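Local coordinates for protein-disulfide isomerase (Novosphingobium aromaticivorans, PDB 3GMF) that probably acts as a thiol-disulfide oxidoreductase or disulfide isomerase of the thioredoxin superfamily, at residues L19-S24 with G51-R56; N57-P62 with A155-A160; A91-P96 with F124-F129; T169-I174 with G181-A186. One frame throughout, in Å; residues are numbered along the deposited sequence. Where two conformers were deposited one is given.

Interaction 1. Residues L19-S24 with G51-R56; sequences LVEFVS and GAIEVR
In the conformer given, Arg56 reaches across to Val20 and Phe22. CG1 of Val20 sits over one face of the guanidinium, 3.4 Å from NE of Arg56. The Phe22 ring lies alongside the arginine chain, with CE1 3.6 Å from Arg56 NH1 and the ring and guanidinium planes 81° apart. CG of Arg56 is anti to its carbonyl carbon (chi1 -61°), which sets it 4.1 Å from CG1 of Val20; the chain runs extended to NE. NE and NH2 both grip OE2 of Glu54 in a side-on salt bridge, with NE to OE2 at 3.0 Å. They approach from the same face of the carboxylate, above its plane. OE2 is also hydrogen-bonded to His7, and Arg18 pairs with OE1, so this buried acid probably stays charged. On the other sheet face, CD of Glu21 packs 3.6 Å from CG2 of Ile53, and Val23 meets Val55. Five backbone hydrogen bonds set the register, among them Glu54 N to Leu19 O at 2.8 Å. Helices 28-46 and 76-88 add side chains on the Glu21 face, and helix 147-164 beside Phe22 and Arg56. The strands run parallel, 22° apart, and with helix 28-46 form the beta-alpha-beta unit of the thioredoxin fold.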
loop_
_atom_site.group_PDB
_atom_site.type_symbol
_atom_site.label_atom_id
_atom_site.label_comp_id
_atom_site.label_asym_id
_atom_site.label_seq_id
_atom_site.Cartn_x
_atom_site.Cartn_y
_atom_site.Cartn_z
ATOM N N LEU A 19 3.731 7.708 12.876
ATOM C CA LEU A 19 2.424 7.215 12.439
ATOM C C LEU A 19 2.677 6.006 11.537
ATOM O O LEU A 19 3.313 6.132 10.492
ATOM C CB LEU A 19 1.689 8.290 11.624
ATOM C CG LEU A 19 0.381 7.843 10.949
ATOM C CD1 LEU A 19 -0.689 7.392 11.992
ATOM C CD2 LEU A 19 -0.165 8.907 10.008
ATOM N N VAL A 20 2.154 4.854 11.938
ATOM C CA VAL A 20 2.205 3.653 11.096
ATOM C C VAL A 20 0.851 3.479 10.429
ATOM O O VAL A 20 -0.165 3.525 11.112
ATOM C CB VAL A 20 2.489 2.409 11.923
ATOM C CG1 VAL A 20 2.389 1.147 11.059
ATOM C CG2 VAL A 20 3.888 2.517 12.540
ATOM N N GLU A 21 0.852 3.240 9.117
ATOM C CA GLU A 21 -0.387 3.077 8.323
ATOM C C GLU A 21 -0.349 1.676 7.741
ATOM O O GLU A 21 0.641 1.330 7.101
ATOM C CB GLU A 21 -0.421 4.062 7.145
ATOM C CG GLU A 21 -0.298 5.555 7.518
ATOM C CD GLU A 21 -0.446 6.485 6.301
ATOM O OE1 GLU A 21 -0.327 6.010 5.158
ATOM O OE2 GLU A 21 -0.702 7.686 6.501
ATOM N N PHE A 22 -1.378 0.860 8.017
ATOM C CA PHE A 22 -1.518 -0.458 7.399
ATOM C C PHE A 22 -2.523 -0.256 6.300
ATOM O O PHE A 22 -3.700 0.033 6.572
ATOM C CB PHE A 22 -2.054 -1.490 8.402
ATOM C CG PHE A 22 -1.154 -1.713 9.590
ATOM C CD1 PHE A 22 -0.138 -2.664 9.547
ATOM C CD2 PHE A 22 -1.348 -0.995 10.764
ATOM C CE1 PHE A 22 0.690 -2.886 10.667
ATOM C CE2 PHE A 22 -0.539 -1.229 11.879
ATOM C CZ PHE A 22 0.494 -2.156 11.818
ATOM N N VAL A 23 -2.075 -0.370 5.054
ATOM C CA VAL A 23 -2.942 -0.010 3.916
ATOM C C VAL A 23 -2.882 -1.083 2.828
ATOM O O VAL A 23 -1.911 -1.831 2.725
ATOM C CB VAL A 23 -2.609 1.385 3.302
ATOM C CG1 VAL A 23 -2.776 2.517 4.371
ATOM C CG2 VAL A 23 -1.195 1.391 2.691
ATOM N N SER A 24 -3.920 -1.101 1.992
ATOM C CA SER A 24 -4.067 -2.125 0.967
ATOM C C SER A 24 -4.448 -1.462 -0.348
ATOM O O SER A 24 -5.332 -0.608 -0.351
ATOM C CB SER A 24 -5.182 -3.076 1.377
ATOM O OG SER A 24 -5.659 -3.822 0.259
ATOM N N GLY A 51 6.903 14.798 12.702
ATOM C CA GLY A 51 6.526 13.396 12.706
ATOM C C GLY A 51 6.918 12.737 11.410
ATOM O O GLY A 51 7.268 13.416 10.443
ATOM N N ALA A 52 6.836 11.407 11.389
ATOM C CA ALA A 52 7.180 10.628 10.212
ATOM C C ALA A 52 6.081 9.579 9.978
ATOM O O ALA A 52 5.395 9.190 10.913
ATOM C CB ALA A 52 8.519 9.944 10.406
ATOM N N ILE A 53 5.952 9.126 8.731
ATOM C CA ILE A 53 4.908 8.153 8.370
ATOM C C ILE A 53 5.541 6.877 7.873
ATOM O O ILE A 53 6.310 6.894 6.911
ATOM C CB ILE A 53 3.957 8.668 7.278
ATOM C CG1 ILE A 53 3.337 10.009 7.692
ATOM C CG2 ILE A 53 2.844 7.637 7.016
ATOM C CD1 ILE A 53 2.696 10.752 6.567
ATOM N N GLU A 54 5.195 5.774 8.515
ATOM C CA GLU A 54 5.668 4.474 8.115
ATOM C C GLU A 54 4.525 3.750 7.411
ATOM O O GLU A 54 3.537 3.382 8.042
ATOM C CB GLU A 54 6.105 3.673 9.325
ATOM C CG GLU A 54 6.699 2.334 8.994
ATOM C CD GLU A 54 7.240 1.657 10.236
ATOM O OE1 GLU A 54 7.667 2.370 11.175
ATOM O OE2 GLU A 54 7.243 0.425 10.273
ATOM N N VAL A 55 4.652 3.574 6.107
ATOM C CA VAL A 55 3.611 2.913 5.320
ATOM C C VAL A 55 3.925 1.440 5.283
ATOM O O VAL A 55 5.023 1.038 4.903
ATOM C CB VAL A 55 3.525 3.509 3.901
ATOM C CG1 VAL A 55 2.598 2.683 3.003
ATOM C CG2 VAL A 55 3.049 4.948 3.993
ATOM N N ARG A 56 2.967 0.648 5.740
ATOM C CA ARG A 56 3.109 -0.792 5.634
ATOM C C ARG A 56 2.095 -1.350 4.653
ATOM O O ARG A 56 0.893 -1.028 4.691
ATOM C CB ARG A 56 3.010 -1.480 6.987
ATOM C CG ARG A 56 4.086 -1.055 7.981
ATOM C CD ARG A 56 3.823 -1.731 9.296
ATOM N NE ARG A 56 4.723 -1.271 10.345
ATOM C CZ ARG A 56 4.817 -1.831 11.544
ATOM N NH1 ARG A 56 4.082 -2.897 11.849
ATOM N NH2 ARG A 56 5.653 -1.331 12.432
#

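Interaction 2. Residues N57-P62 with A155-A160; sequences NFVRDP and AETDEA
The chain of 57-62 leaves its strand and passes segment 155-160 of helix 147-164 closest at Phe58 and Thr157, whose CA atoms are 5.1 Å apart. Thr157 carries the contact. Its OG1 accepts a nearly straight hydrogen bond from Val59 N, 3.0 Å away with 168° at the hydrogen. OG1 is also hydrogen-bonded to Leu153 O in the preceding helical turn. CG2 of Thr157 is anti to the backbone N (chi1 -64° for OG1) and lies over one face of the Phe58 ring, 4.3 Å from its centroid. This is a CH-pi contact, displaced toward the rim. Ala160 CB meets the same ring at its edge, 3.7 Å from CD1 of Phe58. Ile161 of the same helix, with Val166 and Thr169, also touches this ring. An alanine in place of Thr157 would probably leave Val59 N without its acceptor and bare part of the Phe58 face. The Glu156 chain bends at chi2 (-96°), which turns CD toward the loop; OE1 lies 2.6 Å from Asn57 O. The Thr157 hydroxyl thus serves two backbone groups while its methyl meets the Phe58 face, so one polar and one apolar branch of a single residue hold the loop.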
loop_
_atom_site.group_PDB
_atom_site.type_symbol
_atom_site.label_atom_id
_atom_site.label_comp_id
_atom_site.label_asym_id
_atom_site.label_seq_id
_atom_site.Cartn_x
_atom_site.Cartn_y
_atom_site.Cartn_z
ATOM N N ASN A 57 2.608 -2.170 3.739
ATOM C CA ASN A 57 1.754 -2.837 2.761
ATOM C C ASN A 57 1.075 -4.018 3.429
ATOM O O ASN A 57 1.681 -5.069 3.666
ATOM C CB ASN A 57 2.555 -3.289 1.545
ATOM C CG ASN A 57 3.207 -2.136 0.823
ATOM O OD1 ASN A 57 4.434 -2.045 0.745
ATOM N ND2 ASN A 57 2.399 -1.254 0.292
ATOM N N PHE A 58 -0.196 -3.826 3.740
ATOM C CA PHE A 58 -0.994 -4.883 4.340
ATOM C C PHE A 58 -1.685 -5.575 3.167
ATOM O O PHE A 58 -2.712 -5.096 2.669
ATOM C CB PHE A 58 -2.016 -4.279 5.291
ATOM C CG PHE A 58 -2.791 -5.298 6.065
ATOM C CD1 PHE A 58 -2.228 -5.923 7.165
ATOM C CD2 PHE A 58 -4.092 -5.641 5.675
ATOM C CE1 PHE A 58 -2.949 -6.880 7.880
ATOM C CE2 PHE A 58 -4.834 -6.587 6.385
ATOM C CZ PHE A 58 -4.265 -7.203 7.486
ATOM N N VAL A 59 -1.126 -6.713 2.744
ATOM C CA VAL A 59 -1.558 -7.320 1.479
ATOM C C VAL A 59 -2.720 -8.282 1.708
ATOM O O VAL A 59 -2.556 -9.282 2.416
ATOM C CB VAL A 59 -0.385 -8.061 0.818
ATOM C CG1 VAL A 59 -0.872 -8.777 -0.447
ATOM C CG2 VAL A 59 0.771 -7.085 0.488
ATOM N N ARG A 60 -3.879 -7.994 1.111
ATOM C CA ARG A 60 -5.129 -8.705 1.452
ATOM C C ARG A 60 -5.538 -9.796 0.465
ATOM O O ARG A 60 -6.364 -10.673 0.805
ATOM C CB ARG A 60 -6.305 -7.722 1.571
ATOM C CG ARG A 60 -6.117 -6.602 2.637
ATOM C CD ARG A 60 -7.373 -5.769 2.760
ATOM N NE ARG A 60 -7.759 -5.248 1.440
ATOM C CZ ARG A 60 -9.010 -5.026 1.062
ATOM N NH1 ARG A 60 -10.006 -5.271 1.905
ATOM N NH2 ARG A 60 -9.265 -4.580 -0.177
ATOM N N ASP A 61 -5.015 -9.692 -0.761
ATOM C CA ASP A 61 -5.479 -10.518 -1.908
ATOM C C ASP A 61 -4.390 -10.478 -3.009
ATOM O O ASP A 61 -3.450 -9.686 -2.931
ATOM C CB ASP A 61 -6.876 -10.044 -2.393
ATOM C CG ASP A 61 -6.856 -8.620 -2.939
ATOM O OD1 ASP A 61 -6.162 -8.408 -3.946
ATOM O OD2 ASP A 61 -7.521 -7.732 -2.349
ATOM N N PRO A 62 -4.470 -11.386 -4.007
ATOM C CA PRO A 62 -3.388 -11.456 -4.985
ATOM C C PRO A 62 -3.318 -10.242 -5.931
ATOM O O PRO A 62 -2.275 -10.031 -6.539
ATOM C CB PRO A 62 -3.690 -12.748 -5.773
ATOM C CG PRO A 62 -4.692 -13.473 -4.951
ATOM C CD PRO A 62 -5.486 -12.430 -4.234
ATOM N N ALA A 155 4.893 -12.274 4.719
ATOM C CA ALA A 155 5.368 -12.413 6.109
ATOM C C ALA A 155 5.119 -11.126 6.907
ATOM O O ALA A 155 4.716 -11.158 8.080
ATOM C CB ALA A 155 6.864 -12.803 6.127
ATOM N N GLU A 156 5.374 -9.995 6.267
ATOM C CA GLU A 156 5.131 -8.684 6.873
ATOM C C GLU A 156 3.630 -8.516 7.202
ATOM O O GLU A 156 3.250 -8.006 8.263
ATOM C CB GLU A 156 5.649 -7.615 5.894
ATOM C CG GLU A 156 5.431 -6.198 6.332
ATOM C CD GLU A 156 4.179 -5.640 5.710
ATOM O OE1 GLU A 156 3.983 -5.814 4.478
ATOM O OE2 GLU A 156 3.391 -5.039 6.461
ATOM N N THR A 157 2.783 -8.955 6.281
ATOM C CA THR A 157 1.341 -8.891 6.445
ATOM C C THR A 157 0.918 -9.807 7.598
ATOM O O THR A 157 0.083 -9.427 8.448
ATOM C CB THR A 157 0.622 -9.302 5.129
ATOM O OG1 THR A 157 0.963 -8.341 4.117
ATOM C CG2 THR A 157 -0.915 -9.338 5.315
ATOM N N ASP A 158 1.506 -10.999 7.638
ATOM C CA ASP A 158 1.191 -11.957 8.702
ATOM C C ASP A 158 1.586 -11.356 10.069
ATOM O O ASP A 158 0.871 -11.587 11.053
ATOM C CB ASP A 158 1.924 -13.282 8.484
ATOM C CG ASP A 158 1.332 -14.121 7.343
ATOM O OD1 ASP A 158 0.216 -13.810 6.836
ATOM O OD2 ASP A 158 2.013 -15.097 6.958
ATOM N N GLU A 159 2.690 -10.605 10.120
ATOM C CA GLU A 159 3.140 -9.916 11.374
ATOM C C GLU A 159 2.087 -8.935 11.874
ATOM O O GLU A 159 1.796 -8.877 13.077
ATOM C CB GLU A 159 4.485 -9.192 11.172
ATOM C CG GLU A 159 5.165 -8.679 12.483
ATOM C CD GLU A 159 4.762 -7.267 12.938
ATOM O OE1 GLU A 159 4.023 -6.554 12.226
ATOM O OE2 GLU A 159 5.195 -6.860 14.040
ATOM N N ALA A 160 1.522 -8.158 10.945
ATOM C CA ALA A 160 0.427 -7.236 11.263
ATOM C C ALA A 160 -0.809 -7.961 11.817
ATOM O O ALA A 160 -1.401 -7.534 12.823
ATOM C CB ALA A 160 0.062 -6.421 10.029
#

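Interaction 3. Residues A91-P96 with F124-F129; sequences AQWIGP and FRFYDF
Trp93, Phe126 and Phe129 form an aromatic cluster in the helical part of this thioredoxin-family protein, where helices 90-93 and 126-131 meet. Phe126 turns its edge to the face of Trp93 in an offset edge-to-face pair, with planes at 65°. The near atoms are CE1 of Phe126 and CE3 of Trp93, 3.7 Å apart. Trp93 in turn points an edge at the face of Phe129, with the five-membered ring and the phenyl centroids 5.5 Å apart. One face of Trp93 carries CB of Ile94, and one face of Phe126 carries CB of Phe124. Phe86 continues the cluster: its ring meets both Trp93 and Phe129, and its carbonyl accepts from Trp93 NE1. Val67 of helix 62-73 touches Trp93 and Phe126. Phe124 borders the cluster, with CD1 at the edge of the Trp93 ring, 4.1 Å from CE3 of Trp93, and packs against Pro96. CB of Pro96 stands over one face of the Phe124 ring, 3.8 Å from the centroid and 15° off the normal, a CH-pi contact. The carbonyl oxygens of Trp93 and Ile94 lie at its edge, Trp93 O being 3.5 Å from CD1 of Phe124. A water donates to both Trp93 O and Phe124 O, each 2.7 Å away.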
loop_
_atom_site.group_PDB
_atom_site.type_symbol
_atom_site.label_atom_id
_atom_site.label_comp_id
_atom_site.label_asym_id
_atom_site.label_seq_id
_atom_site.Cartn_x
_atom_site.Cartn_y
_atom_site.Cartn_z
ATOM N N ALA A 91 -9.610 4.199 -8.806
ATOM C CA ALA A 91 -10.835 4.082 -9.622
ATOM C C ALA A 91 -10.544 3.856 -11.108
ATOM O O ALA A 91 -11.319 3.189 -11.795
ATOM C CB ALA A 91 -11.750 5.279 -9.419
ATOM N N GLN A 92 -9.407 4.362 -11.583
ATOM C CA GLN A 92 -9.003 4.201 -12.978
ATOM C C GLN A 92 -8.516 2.796 -13.325
ATOM O O GLN A 92 -8.676 2.373 -14.475
ATOM C CB GLN A 92 -7.926 5.225 -13.407
ATOM C CG GLN A 92 -7.909 6.593 -12.696
ATOM C CD GLN A 92 -9.268 7.277 -12.595
ATOM O OE1 GLN A 92 -9.996 7.409 -13.583
ATOM N NE2 GLN A 92 -9.605 7.731 -11.385
ATOM N N TRP A 93 -7.903 2.078 -12.371
ATOM C CA TRP A 93 -7.343 0.763 -12.690
ATOM C C TRP A 93 -8.101 -0.424 -12.099
ATOM O O TRP A 93 -7.936 -1.544 -12.571
ATOM C CB TRP A 93 -5.828 0.631 -12.364
ATOM C CG TRP A 93 -5.467 0.801 -10.884
ATOM C CD1 TRP A 93 -5.003 1.943 -10.286
ATOM C CD2 TRP A 93 -5.545 -0.190 -9.841
ATOM N NE1 TRP A 93 -4.771 1.726 -8.945
ATOM C CE2 TRP A 93 -5.119 0.437 -8.638
ATOM C CE3 TRP A 93 -5.944 -1.537 -9.801
ATOM C CZ2 TRP A 93 -5.075 -0.240 -7.408
ATOM C CZ3 TRP A 93 -5.903 -2.209 -8.575
ATOM C CH2 TRP A 93 -5.471 -1.555 -7.397
ATOM N N ILE A 94 -8.937 -0.186 -11.101
ATOM C CA ILE A 94 -9.480 -1.346 -10.336
ATOM C C ILE A 94 -10.769 -1.930 -10.947
ATOM O O ILE A 94 -11.329 -2.910 -10.442
ATOM C CB ILE A 94 -9.645 -1.005 -8.825
ATOM C CG1 ILE A 94 -9.546 -2.266 -7.950
ATOM C CG2 ILE A 94 -10.935 -0.245 -8.577
ATOM C CD1 ILE A 94 -9.382 -1.993 -6.458
ATOM N N GLY A 95 -11.226 -1.343 -12.058
ATOM C CA GLY A 95 -12.482 -1.762 -12.689
ATOM C C GLY A 95 -12.663 -3.263 -12.885
ATOM O O GLY A 95 -13.762 -3.776 -12.636
ATOM N N PRO A 96 -11.605 -3.982 -13.341
ATOM C CA PRO A 96 -11.771 -5.438 -13.504
ATOM C C PRO A 96 -12.128 -6.215 -12.240
ATOM O O PRO A 96 -12.615 -7.333 -12.354
ATOM C CB PRO A 96 -10.416 -5.895 -14.029
ATOM C CG PRO A 96 -9.869 -4.680 -14.743
ATOM C CD PRO A 96 -10.296 -3.543 -13.870
ATOM N N PHE A 124 -5.694 -6.428 -15.360
ATOM C CA PHE A 124 -5.758 -5.090 -14.775
ATOM C C PHE A 124 -4.942 -4.063 -15.554
ATOM O O PHE A 124 -4.880 -2.893 -15.176
ATOM C CB PHE A 124 -5.389 -5.125 -13.284
ATOM C CG PHE A 124 -6.476 -5.708 -12.421
ATOM C CD1 PHE A 124 -7.385 -4.870 -11.788
ATOM C CD2 PHE A 124 -6.606 -7.099 -12.274
ATOM C CE1 PHE A 124 -8.416 -5.390 -10.985
ATOM C CE2 PHE A 124 -7.622 -7.629 -11.500
ATOM C CZ PHE A 124 -8.529 -6.776 -10.846
ATOM N N ARG A 125 -4.359 -4.519 -16.665
ATOM C CA ARG A 125 -3.632 -3.650 -17.595
ATOM C C ARG A 125 -2.469 -2.897 -16.948
ATOM O O ARG A 125 -2.257 -1.697 -17.187
ATOM C CB ARG A 125 -4.596 -2.688 -18.310
ATOM C CG ARG A 125 -5.511 -3.363 -19.332
ATOM C CD ARG A 125 -6.601 -2.400 -19.831
ATOM N NE ARG A 125 -6.103 -1.037 -20.058
ATOM C CZ ARG A 125 -5.505 -0.608 -21.172
ATOM N NH1 ARG A 125 -5.309 -1.425 -22.204
ATOM N NH2 ARG A 125 -5.094 0.652 -21.253
ATOM N N PHE A 126 -1.713 -3.614 -16.115
ATOM C CA PHE A 126 -0.604 -2.996 -15.384
ATOM C C PHE A 126 0.625 -2.714 -16.278
ATOM O O PHE A 126 1.445 -1.843 -15.977
ATOM C CB PHE A 126 -0.237 -3.868 -14.176
ATOM C CG PHE A 126 -1.242 -3.799 -13.052
ATOM C CD1 PHE A 126 -2.076 -2.689 -12.899
ATOM C CD2 PHE A 126 -1.323 -4.834 -12.112
ATOM C CE1 PHE A 126 -3.000 -2.608 -11.828
ATOM C CE2 PHE A 126 -2.225 -4.768 -11.049
ATOM C CZ PHE A 126 -3.073 -3.649 -10.906
ATOM N N TYR A 127 0.749 -3.465 -17.367
ATOM C CA TYR A 127 1.806 -3.212 -18.348
ATOM C C TYR A 127 1.666 -1.805 -18.931
ATOM O O TYR A 127 2.633 -1.048 -18.912
ATOM C CB TYR A 127 1.824 -4.298 -19.434
ATOM C CG TYR A 127 1.998 -5.693 -18.874
ATOM C CD1 TYR A 127 3.257 -6.166 -18.503
ATOM C CD2 TYR A 127 0.896 -6.536 -18.701
ATOM C CE1 TYR A 127 3.420 -7.445 -17.966
ATOM C CE2 TYR A 127 1.048 -7.821 -18.172
ATOM C CZ TYR A 127 2.318 -8.264 -17.806
ATOM O OH TYR A 127 2.462 -9.536 -17.294
ATOM N N ASP A 128 0.457 -1.453 -19.385
ATOM C CA ASP A 128 0.153 -0.101 -19.883
ATOM C C ASP A 128 0.256 0.984 -18.803
ATOM O O ASP A 128 0.840 2.043 -19.047
ATOM C CB ASP A 128 -1.235 -0.056 -20.552
ATOM C CG ASP A 128 -1.267 -0.764 -21.911
ATOM O OD1 ASP A 128 -0.216 -1.249 -22.386
ATOM O OD2 ASP A 128 -2.363 -0.842 -22.510
ATOM N N PHE A 129 -0.301 0.717 -17.617
ATOM C CA PHE A 129 -0.214 1.632 -16.477
ATOM C C PHE A 129 1.245 2.000 -16.138
ATOM O O PHE A 129 1.571 3.171 -15.913
ATOM C CB PHE A 129 -0.912 1.012 -15.238
ATOM C CG PHE A 129 -1.095 1.970 -14.085
ATOM C CD1 PHE A 129 -2.243 2.753 -13.992
ATOM C CD2 PHE A 129 -0.138 2.071 -13.076
ATOM C CE1 PHE A 129 -2.425 3.633 -12.928
ATOM C CE2 PHE A 129 -0.309 2.950 -12.020
ATOM C CZ PHE A 129 -1.456 3.731 -11.939
HETATM O O HOH W 1 -7.266 -1.733 -15.160
#

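Interaction 4. Residues T169-I174 with G181-A186; sequences TPSFMI and GTHDWA
The cis-proline loop of the thioredoxin fold meets the turn that leads into helix 185-196. The peptide bond before Pro170 is cis, and the proline side chain touches Cys30 of the CxxC pattern at the start of helix 28-46, consistent with the usual place of this loop beside a thioredoxin-type active site. On the other segment, His183 does most of the touching. Its ND1 donates to Pro170 O at 2.9 Å, with 153° at the hydrogen. The oxygen lies close to the imidazole plane, while the donor is tilted 19° from the carbonyl plane. CG of His183 is anti to its carbonyl carbon (chi1 -51°), which lays CG 3.5 Å from Pro170 O. Ser171 OG also lies at the edge of the imidazole, 3.2 Å from CE1 of His183; this hydroxyl is hydrogen-bonded to Gly168 O. The proline ring rests on the His183 backbone, with CG of Pro170 3.4 Å from His183 O. Further along, Phe172 crosses Thr182 at about a right angle. Thr182 O lies at the ring edge, 3.4 Å from CD2 of Phe172, and CG2 of Thr182 packs 3.9 Å from that same CD2. Phe33 and Leu188 also touch the ring, which joins the strand to helices 28-46 and 185-196. An alanine at Phe172 would probably open a gap between the strand and these helices and leave Thr182 CG2 without its aromatic neighbour. A water links the two backbones, accepting from Phe172 N at 2.9 Å and donating to Thr182 O at 2.7 Å.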
loop_
_atom_site.group_PDB
_atom_site.type_symbol
_atom_site.label_atom_id
_atom_site.label_comp_id
_atom_site.label_asym_id
_atom_site.label_seq_id
_atom_site.Cartn_x
_atom_site.Cartn_y
_atom_site.Cartn_z
ATOM N N THR A 169 -8.948 -2.126 6.838
ATOM C CA THR A 169 -7.991 -1.149 6.298
ATOM C C THR A 169 -8.705 0.157 5.890
ATOM O O THR A 169 -9.891 0.121 5.550
ATOM C CB THR A 169 -7.238 -1.724 5.096
ATOM O OG1 THR A 169 -8.187 -2.313 4.199
ATOM C CG2 THR A 169 -6.204 -2.783 5.567
ATOM N N PRO A 170 -8.004 1.313 5.981
ATOM C CA PRO A 170 -6.669 1.455 6.566
ATOM C C PRO A 170 -6.784 1.319 8.077
ATOM O O PRO A 170 -7.864 1.564 8.637
ATOM C CB PRO A 170 -6.281 2.908 6.214
ATOM C CG PRO A 170 -7.581 3.616 6.149
ATOM C CD PRO A 170 -8.520 2.614 5.508
ATOM N N SER A 171 -5.700 0.901 8.714
ATOM C CA SER A 171 -5.611 0.959 10.171
ATOM C C SER A 171 -4.323 1.679 10.537
ATOM O O SER A 171 -3.408 1.789 9.711
ATOM C CB SER A 171 -5.651 -0.447 10.782
ATOM O OG SER A 171 -6.927 -1.052 10.608
ATOM N N PHE A 172 -4.235 2.149 11.784
ATOM C CA PHE A 172 -3.150 3.042 12.175
ATOM C C PHE A 172 -2.627 2.714 13.555
ATOM O O PHE A 172 -3.386 2.289 14.411
ATOM C CB PHE A 172 -3.648 4.499 12.150
ATOM C CG PHE A 172 -4.266 4.890 10.842
ATOM C CD1 PHE A 172 -3.449 5.153 9.741
ATOM C CD2 PHE A 172 -5.653 4.961 10.703
ATOM C CE1 PHE A 172 -4.012 5.474 8.520
ATOM C CE2 PHE A 172 -6.235 5.313 9.463
ATOM C CZ PHE A 172 -5.412 5.581 8.399
ATOM N N MET A 173 -1.325 2.921 13.753
ATOM C CA MET A 173 -0.766 2.986 15.111
ATOM C C MET A 173 -0.023 4.295 15.327
ATOM O O MET A 173 0.607 4.832 14.406
ATOM C CB MET A 173 0.196 1.822 15.481
ATOM C CG MET A 173 0.110 0.483 14.751
ATOM S SD MET A 173 1.256 -0.680 15.624
ATOM C CE MET A 173 0.296 -1.052 17.067
ATOM N N ILE A 174 -0.108 4.825 16.545
ATOM C CA ILE A 174 0.725 5.977 16.901
ATOM C C ILE A 174 1.555 5.565 18.101
ATOM O O ILE A 174 1.021 5.053 19.097
ATOM C CB ILE A 174 -0.075 7.269 17.182
ATOM C CG1 ILE A 174 -0.815 7.756 15.932
ATOM C CG2 ILE A 174 0.864 8.370 17.650
ATOM C CD1 ILE A 174 -1.698 8.958 16.166
ATOM N N GLY A 181 -11.191 2.008 16.397
ATOM C CA GLY A 181 -12.224 2.797 15.718
ATOM C C GLY A 181 -11.746 3.863 14.742
ATOM O O GLY A 181 -12.497 4.765 14.379
ATOM N N THR A 182 -10.503 3.728 14.281
ATOM C CA THR A 182 -9.858 4.778 13.503
ATOM C C THR A 182 -9.476 4.192 12.148
ATOM O O THR A 182 -8.447 3.495 12.015
ATOM C CB THR A 182 -8.605 5.292 14.250
ATOM O OG1 THR A 182 -8.982 5.702 15.575
ATOM C CG2 THR A 182 -7.948 6.464 13.486
ATOM N N HIS A 183 -10.327 4.443 11.151
ATOM C CA HIS A 183 -10.111 3.904 9.803
ATOM C C HIS A 183 -10.315 4.902 8.664
ATOM O O HIS A 183 -10.564 4.505 7.529
ATOM C CB HIS A 183 -10.943 2.631 9.603
ATOM C CG HIS A 183 -10.743 1.630 10.695
ATOM N ND1 HIS A 183 -9.612 0.846 10.786
ATOM C CD2 HIS A 183 -11.494 1.336 11.779
ATOM C CE1 HIS A 183 -9.696 0.081 11.861
ATOM N NE2 HIS A 183 -10.826 0.363 12.485
ATOM N N ASP A 184 -10.179 6.197 8.971
ATOM C CA ASP A 184 -10.271 7.235 7.938
ATOM C C ASP A 184 -9.612 8.514 8.442
ATOM O O ASP A 184 -9.221 8.592 9.607
ATOM C CB ASP A 184 -11.736 7.472 7.495
ATOM C CG ASP A 184 -12.640 8.039 8.593
ATOM O OD1 ASP A 184 -12.194 8.420 9.696
ATOM O OD2 ASP A 184 -13.857 8.119 8.327
ATOM N N TRP A 185 -9.486 9.502 7.563
ATOM C CA TRP A 185 -8.797 10.743 7.928
ATOM C C TRP A 185 -9.546 11.536 9.004
ATOM O O TRP A 185 -8.939 12.117 9.910
ATOM C CB TRP A 185 -8.550 11.568 6.667
ATOM C CG TRP A 185 -7.815 12.846 6.886
ATOM C CD1 TRP A 185 -8.166 14.080 6.414
ATOM C CD2 TRP A 185 -6.569 13.019 7.584
ATOM N NE1 TRP A 185 -7.232 15.019 6.795
ATOM C CE2 TRP A 185 -6.243 14.402 7.517
ATOM C CE3 TRP A 185 -5.716 12.157 8.285
ATOM C CZ2 TRP A 185 -5.087 14.931 8.109
ATOM C CZ3 TRP A 185 -4.569 12.683 8.887
ATOM C CH2 TRP A 185 -4.264 14.064 8.789
ATOM N N ALA A 186 -10.870 11.495 8.939
ATOM C CA ALA A 186 -11.714 12.244 9.874
ATOM C C ALA A 186 -11.520 11.788 11.312
ATOM O O ALA A 186 -11.477 12.621 12.227
ATOM C CB ALA A 186 -13.170 12.123 9.459
HETATM O O HOH W 2 -6.714 1.794 13.223
#

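How the interactions relate
Interactions 1 and 4 share the central sheet. Strands 17-23 and 171-174 are neighbours in it, and their backbones bond at Phe22 with Ser171 and at Val20 with Met173. The centres of interactions 1 and 4 are about 10 Å apart. Interaction 2 continues directly from strand 51-57 and touches both: Phe58 N meets Val23 O, and the Phe58 ring packs on Thr169. Interaction 3 stands apart in the helical region, its centre about 24 Å from that of interaction 1. In sequence it falls between the two halves of interaction 2. The thioredoxin core is thus built from both ends of the chain, with a helical region, probably an insertion, between strand 51-57 and helix 147-164.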